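Local coordinates for protein beta-glucosidase (Pseudoalteromonas sp., PDB 3F95) that forms the extra C-terminal beta-sandwich domain of an exo-1,3/1,4-beta-glucanase, an enzyme that probably also has beta-glucosidase activity, at residues 17-22 / 29-34. Residues are numbered along the deposited sequence; the frame is centred on the assembly and turned at random.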
# COMPACT_ATOMS: atom_id res chain seq x y z
N ASN A 17 7.76 -7.48 11.91
CA ASN A 17 7.07 -8.52 11.17
C ASN A 17 6.62 -8.12 9.76
O ASN A 17 5.81 -8.82 9.18
CB ASN A 17 5.82 -8.98 12.02
CG ASN A 17 5.12 -10.24 11.49
OD1 ASN A 17 5.74 -11.15 10.90
ND2 ASN A 17 3.80 -10.34 11.76
N MET A 18 7.18 -7.04 9.20
CA MET A 18 6.73 -6.54 7.88
C MET A 18 7.82 -6.53 6.81
O MET A 18 9.00 -6.29 7.10
CB MET A 18 6.09 -5.14 7.95
CG MET A 18 5.11 -4.87 9.08
SD MET A 18 3.70 -5.94 9.04
CE MET A 18 2.88 -5.46 7.52
N THR A 19 7.40 -6.74 5.55
CA THR A 19 8.27 -6.57 4.39
C THR A 19 7.48 -5.98 3.26
O THR A 19 6.27 -6.15 3.17
CB THR A 19 8.61 -7.86 3.55
OG1 THR A 19 7.96 -9.04 4.02
CG2 THR A 19 10.00 -7.96 3.15
N TRP A 20 8.21 -5.38 2.31
CA TRP A 20 7.66 -5.11 1.01
C TRP A 20 7.82 -6.40 0.18
O TRP A 20 8.81 -7.17 0.35
CB TRP A 20 8.43 -3.99 0.32
CG TRP A 20 8.43 -2.68 1.05
CD1 TRP A 20 9.46 -2.12 1.73
CD2 TRP A 20 7.34 -1.75 1.14
NE1 TRP A 20 9.07 -0.91 2.28
CE2 TRP A 20 7.78 -0.65 1.91
CE3 TRP A 20 6.02 -1.76 0.66
CZ2 TRP A 20 6.95 0.45 2.22
CZ3 TRP A 20 5.19 -0.66 0.96
CH2 TRP A 20 5.67 0.42 1.72
N GLN A 21 6.85 -6.65 -0.68
CA GLN A 21 6.89 -7.79 -1.59
C GLN A 21 6.68 -7.32 -3.01
O GLN A 21 5.64 -6.74 -3.32
CB GLN A 21 5.81 -8.83 -1.24
CG GLN A 21 6.08 -9.62 0.01
CD GLN A 21 5.27 -10.91 0.13
OE1 GLN A 21 5.10 -11.68 -0.84
NE2 GLN A 21 4.82 -11.19 1.34
N LEU A 22 7.64 -7.59 -3.89
CA LEU A 22 7.55 -7.17 -5.29
C LEU A 22 7.39 -8.44 -6.14
O LEU A 22 8.33 -9.25 -6.23
CB LEU A 22 8.81 -6.42 -5.71
CG LEU A 22 9.04 -4.96 -5.24
CD1 LEU A 22 9.17 -4.87 -3.72
CD2 LEU A 22 10.29 -4.35 -5.90
N LYS A 29 9.98 -13.97 -6.76
CA LYS A 29 9.28 -12.95 -5.99
C LYS A 29 10.28 -12.36 -5.02
O LYS A 29 11.08 -13.08 -4.41
CB LYS A 29 8.14 -13.63 -5.24
CG LYS A 29 7.18 -12.75 -4.49
CD LYS A 29 6.00 -13.63 -3.97
CE LYS A 29 6.37 -14.39 -2.68
NZ LYS A 29 5.17 -15.08 -1.99
N VAL A 30 10.27 -11.03 -4.86
CA VAL A 30 11.28 -10.37 -4.03
C VAL A 30 10.71 -9.80 -2.73
O VAL A 30 9.74 -9.02 -2.76
CB VAL A 30 12.03 -9.25 -4.82
CG1 VAL A 30 12.98 -8.46 -3.90
CG2 VAL A 30 12.79 -9.84 -6.03
N LEU A 31 11.29 -10.19 -1.61
CA LEU A 31 10.93 -9.60 -0.31
C LEU A 31 11.97 -8.54 0.05
O LEU A 31 13.13 -8.87 0.27
CB LEU A 31 10.85 -10.70 0.76
CG LEU A 31 9.53 -11.45 0.96
CD1 LEU A 31 8.75 -11.72 -0.29
CD2 LEU A 31 9.71 -12.71 1.82
N ALA A 32 11.55 -7.28 0.12
CA ALA A 32 12.49 -6.15 0.23
C ALA A 32 12.33 -5.43 1.56
O ALA A 32 11.20 -5.12 1.97
CB ALA A 32 12.27 -5.19 -0.93
N SER A 33 13.45 -5.20 2.23
CA SER A 33 13.42 -4.58 3.56
C SER A 33 14.27 -3.31 3.67
O SER A 33 14.45 -2.77 4.78
CB SER A 33 13.85 -5.61 4.61
OG SER A 33 15.23 -5.88 4.45
N GLY A 34 14.74 -2.79 2.53
CA GLY A 34 15.59 -1.62 2.51
C GLY A 34 15.08 -0.45 1.69
O GLY A 34 13.87 -0.26 1.54
O HOH W 1 11.81 -0.52 3.51
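The edge of the Trp-20 indole meets strand 29-32: Ala-32 O lies near the ring plane, 3.5 Å from Trp-20 CD1. The two segments form an antiparallel beta hairpin, which belongs to one sheet of the beta-sandwich in this galactose-binding domain-like fold. A water also sits at the indole edge, in plane. It accepts a weak hydrogen bond from Trp-20 NE1 and donates one to Gly-34 O, which also receives Arg-59 NE. Phe-10 meets the indole edge-to-face, and Phe-61 meets it with the planes inclined.

Strand 29-32 pairs with one side of strand 18-24; strand 67-73 pairs with the other. Two pairs are hydrogen-bonded, Trp-20 with Ala-32 and Leu-22 with Val-30. The bond from Leu-22 N to Val-30 O is 2.8 Å and nearly straight, at 170°. Between them, Gln-21 and Leu-31 make a non-hydrogen-bonded pair. Here Leu-31 CA also sends a CA-H...O contact to Trp-20 O.

Trp-20, Leu-22, Val-30 and Ala-32 share the face that meets the other sheet. Leu-22 CD1 rests on Ala-32 CB at 4.2 Å. Leu-45 touches Leu-22, Met-47 touches Trp-20 and Ala-32, and Ala-37 touches Leu-22 and Ala-32.

Gln-21 and Leu-31 occupy the reverse face. Thr-19 CG2 crosses obliquely against Leu-31 CB at 3.7 Å. Gln-21 is modelled in two conformers, and its side-chain contacts given here belong to one of them. It runs alongside Leu-31, with Gln-21 CG against Leu-31 CD1 at 3.4 Å. Gln-21 CG is anti to its carbonyl carbon (chi1 -73°), and the extended chain beyond it carries the amide toward strand 29-32. Its NE2 bonds to Ser-72 OG, while Gln-21 OE1 touches Lys-29 CE at 3.5 Å.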